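Local structure of aldehyde dehydrogenase family protein (Pseudomonas syringae pv. tomato, 5IUV) at residues A249-L252 with M253-A256. The protein is an indole-3-acetaldehyde dehydrogenase that binds NAD+ and probably oxidises the aldehyde to indole-3-acetic acid, an auxin whose synthesis contributes to the virulence of the bacterium. Residues are numbered along the deposited sequence; the frame is centred on the assembly and turned at random.
With NAD (nicotinamide-adenine-dinucleotide), chain C.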
ATOM      1  N   ALA A 249     -23.154  18.597  13.819  1.00  9.35           N
ATOM      2  CA  ALA A 249     -22.641  17.636  12.851  1.00 11.35           C
ATOM      3  C   ALA A 249     -23.779  16.952  12.093  1.00  9.86           C
ATOM      4  O   ALA A 249     -23.736  16.853  10.869  1.00 10.02           O
ATOM      5  CB  ALA A 249     -21.752  16.596  13.545  1.00  9.20           C
ATOM      6  N   LYS A 250     -24.802  16.507  12.820  1.00  9.39           N
ATOM      7  CA  LYS A 250     -25.981  15.908  12.200  1.00 11.88           C
ATOM      8  C   LYS A 250     -26.694  16.865  11.247  1.00 12.06           C
ATOM      9  O   LYS A 250     -27.153  16.455  10.184  1.00 10.87           O
ATOM     10  CB  LYS A 250     -26.966  15.418  13.272  1.00 10.80           C
ATOM     11  CG  LYS A 250     -26.550  14.146  13.992  1.00 13.44           C
ATOM     12  CD  LYS A 250     -27.468  13.916  15.176  1.00 16.68           C
ATOM     13  CE  LYS A 250     -27.188  12.594  15.831  1.00 21.57           C
ATOM     14  NZ  LYS A 250     -28.040  12.391  17.039  1.00 23.56           N
ATOM     15  N   GLN A 251     -26.785  18.133  11.633  1.00 11.58           N
ATOM     16  CA  GLN A 251     -27.450  19.134  10.815  1.00 12.35           C
ATOM     17  C   GLN A 251     -26.730  19.339   9.485  1.00  9.39           C
ATOM     18  O   GLN A 251     -27.355  19.682   8.489  1.00  9.52           O
ATOM     19  CB  GLN A 251     -27.542  20.459  11.579  1.00 16.66           C
ATOM     20  CG  GLN A 251     -28.386  21.538  10.884  1.00 23.41           C
ATOM     21  CD  GLN A 251     -29.853  21.170  10.664  1.00 29.29           C
ATOM     22  OE1 GLN A 251     -30.341  21.187   9.534  1.00 31.77           O
ATOM     23  NE2 GLN A 251     -30.567  20.885  11.745  1.00 30.91           N
ATOM     24  N   LEU A 252     -25.415  19.132   9.466  1.00  8.94           N
ATOM     25  CA  LEU A 252     -24.655  19.269   8.219  1.00 10.65           C
ATOM     26  C   LEU A 252     -25.029  18.165   7.223  1.00 10.23           C
ATOM     27  O   LEU A 252     -25.047  18.389   6.017  1.00 10.67           O
ATOM     28  CB  LEU A 252     -23.138  19.243   8.475  1.00  9.96           C
ATOM     29  CG  LEU A 252     -22.483  20.325   9.350  1.00 13.89           C
ATOM     30  CD1 LEU A 252     -21.016  20.464   8.979  1.00 15.72           C
ATOM     31  CD2 LEU A 252     -23.195  21.673   9.256  1.00 12.37           C
ATOM     32  N   MET A 253     -25.315  16.971   7.723  1.00  8.77           N
ATOM     33  CA  MET A 253     -25.769  15.892   6.847  1.00  8.78           C
ATOM     34  C   MET A 253     -27.101  16.263   6.206  1.00 11.76           C
ATOM     35  O   MET A 253     -27.342  15.998   5.026  1.00 10.01           O
ATOM     36  CB  MET A 253     -25.895  14.588   7.624  1.00  8.94           C
ATOM     37  CG  MET A 253     -24.590  14.096   8.201  1.00 12.40           C
ATOM     38  SD  MET A 253     -24.676  12.379   8.734  1.00 24.01           S
ATOM     39  CE  MET A 253     -24.655  11.519   7.156  1.00 20.94           C
ATOM     40  N   ILE A 254     -27.956  16.906   6.991  1.00  9.04           N
ATOM     41  CA  ILE A 254     -29.238  17.370   6.492  1.00 12.19           C
ATOM     42  C   ILE A 254     -29.045  18.471   5.438  1.00 12.12           C
ATOM     43  O   ILE A 254     -29.668  18.425   4.372  1.00 10.74           O
ATOM     44  CB  ILE A 254     -30.131  17.871   7.645  1.00 12.08           C
ATOM     45  CG1 ILE A 254     -30.472  16.699   8.574  1.00 12.31           C
ATOM     46  CG2 ILE A 254     -31.385  18.549   7.098  1.00  9.55           C
ATOM     47  CD1 ILE A 254     -31.259  17.073   9.805  1.00 13.79           C
ATOM     48  N   TYR A 255     -28.165  19.433   5.718  1.00  9.86           N
ATOM     49  CA  TYR A 255     -27.865  20.492   4.751  1.00  9.33           C
ATOM     50  C   TYR A 255     -27.346  19.944   3.424  1.00  9.08           C
ATOM     51  O   TYR A 255     -27.695  20.447   2.360  1.00  9.42           O
ATOM     52  CB  TYR A 255     -26.827  21.473   5.300  1.00  8.60           C
ATOM     53  CG  TYR A 255     -27.257  22.308   6.484  1.00 10.60           C
ATOM     54  CD1 TYR A 255     -28.580  22.683   6.671  1.00 11.45           C
ATOM     55  CD2 TYR A 255     -26.318  22.736   7.417  1.00 12.86           C
ATOM     56  CE1 TYR A 255     -28.956  23.461   7.766  1.00 12.61           C
ATOM     57  CE2 TYR A 255     -26.679  23.508   8.504  1.00 12.85           C
ATOM     58  CZ  TYR A 255     -27.997  23.869   8.676  1.00 15.15           C
ATOM     59  OH  TYR A 255     -28.343  24.641   9.769  1.00 16.88           O
ATOM     60  N   ALA A 256     -26.486  18.934   3.483  1.00 10.07           N
ATOM     61  CA  ALA A 256     -25.956  18.348   2.259  1.00  8.30           C
ATOM     62  C   ALA A 256     -27.077  17.707   1.450  1.00 10.24           C
ATOM     63  O   ALA A 256     -27.136  17.851   0.225  1.00 12.24           O
ATOM     64  CB  ALA A 256     -24.889  17.338   2.580  1.00 10.81           C
TER
HETATM   65  PA  NAD C 700     -20.443  23.651  17.614  1.00 19.45           P
HETATM   66  O1A NAD C 700     -21.061  22.409  17.094  1.00 13.32           O
HETATM   67  O2A NAD C 700     -21.399  24.545  18.379  1.00 21.98           O
HETATM   68  O5B NAD C 700     -19.795  24.474  16.434  1.00 15.41           O
HETATM   69  C5B NAD C 700     -18.591  24.116  15.725  1.00 16.22           C
HETATM   70  C4B NAD C 700     -18.484  25.040  14.538  1.00 15.78           C
HETATM   71  O4B NAD C 700     -19.685  24.927  13.745  1.00 15.93           O
HETATM   72  C3B NAD C 700     -18.304  26.536  14.819  1.00 31.86           C
HETATM   73  O3B NAD C 700     -17.447  27.134  13.853  1.00 37.62           O
HETATM   74  C2B NAD C 700     -19.729  27.079  14.692  1.00 27.63           C
HETATM   75  O2B NAD C 700     -19.753  28.465  14.364  1.00 15.53           O
HETATM   76  C1B NAD C 700     -20.265  26.202  13.564  1.00 17.08           C
HETATM   77  N9A NAD C 700     -21.715  26.043  13.488  1.00 13.18           N
HETATM   78  C8A NAD C 700     -22.629  26.168  14.500  1.00  9.88           C
HETATM   79  N7A NAD C 700     -23.878  26.064  14.113  1.00 10.67           N
HETATM   80  C5A NAD C 700     -23.777  25.827  12.745  1.00  9.73           C
HETATM   81  C6A NAD C 700     -24.747  25.572  11.754  1.00  9.98           C
HETATM   82  N6A NAD C 700     -26.066  25.585  11.978  1.00 11.79           N
HETATM   83  N1A NAD C 700     -24.307  25.320  10.498  1.00 10.90           N
HETATM   84  C2A NAD C 700     -22.992  25.347  10.258  1.00 10.88           C
HETATM   85  N3A NAD C 700     -21.988  25.590  11.106  1.00  9.95           N
HETATM   86  C4A NAD C 700     -22.451  25.814  12.349  1.00 11.33           C
HETATM   87  O3  NAD C 700     -19.229  23.263  18.590  1.00 29.48           O
HETATM   88  PN  NAD C 700     -18.218  24.114  19.501  1.00 38.13           P
HETATM   89  O1N NAD C 700     -18.982  24.532  20.700  1.00 39.42           O
HETATM   90  O2N NAD C 700     -17.571  25.150  18.663  1.00 34.22           O
HETATM   91  O5D NAD C 700     -17.085  23.045  19.856  1.00 41.32           O
HETATM   92  C5D NAD C 700     -17.240  22.080  20.920  1.00 37.67           C
HETATM   93  C4D NAD C 700     -17.542  20.739  20.297  1.00 36.96           C
HETATM   94  O4D NAD C 700     -16.456  20.363  19.418  1.00 44.24           O
HETATM   95  C3D NAD C 700     -17.669  19.583  21.281  1.00 39.08           C
HETATM   96  O3D NAD C 700     -18.816  18.801  20.965  1.00 37.72           O
HETATM   97  C2D NAD C 700     -16.360  18.820  21.049  1.00 42.46           C
HETATM   98  O2D NAD C 700     -16.389  17.423  21.324  1.00 44.84           O
HETATM   99  C1D NAD C 700     -16.128  19.021  19.534  1.00 43.68           C
HETATM  100  N1N NAD C 700     -14.661  18.808  19.183  1.00 42.41           N
HETATM  101  C2N NAD C 700     -14.390  17.657  18.403  1.00 41.71           C
HETATM  102  C3N NAD C 700     -13.094  17.406  17.979  1.00 40.59           C
HETATM  103  C7N NAD C 700     -12.721  16.164  17.209  1.00 36.70           C
HETATM  104  O7N NAD C 700     -13.547  15.233  17.097  1.00 38.19           O
HETATM  105  N7N NAD C 700     -11.489  16.063  16.776  1.00 29.96           N
HETATM  106  C4N NAD C 700     -12.082  18.291  18.354  1.00 41.24           C
HETATM  107  C5N NAD C 700     -12.366  19.397  19.147  1.00 42.19           C
HETATM  108  C6N NAD C 700     -13.669  19.642  19.549  1.00 42.32           C
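One turn apart on helix 246-258, Gln251 lies over a face of the Tyr255 ring. Its CG sits over that face near the hydroxyl end, 3.2 Å from Tyr255 CZ. With CG anti to the backbone N (chi1 -172°) and a bend at chi2 (61°), the chain is carried onto the ring, and OE1 comes within 3.2 Å of Tyr255 CE1. The amide does not lie flat on the ring; the two planes are 45° apart. The i to i+4 helical bond from Tyr255 N to Gln251 O (2.9 Å) joins the same two residues, and that oxygen lies over the same face, offset toward the rim. Leu252 meets the ring differently, at its edge, where CD2 touches Tyr255 CD2 at 3.8 Å. That methyl also reaches the adenine of NAD, 3.8 Å from C2A, while NAD N6A donates a weak hydrogen bond to Tyr255 OH (3.3 Å). On another side of the helix Met253 packs on Leu266 and on Ala256 of the second subunit. The helix links strands 239-243 and 263-267 in a beta-alpha-beta unit of the Rossmann-like cofactor domain. NAD is also hydrogen-bonded to Glu194 OE1 and Lys191 NZ. Here the adenine meets Leu252 CD2 and the edge of the Tyr255 ring, CE2 lying 3.6 Å from NAD N1A, so the contact is largely apolar, with the weak N6A bond added and Gln251 backing the ring.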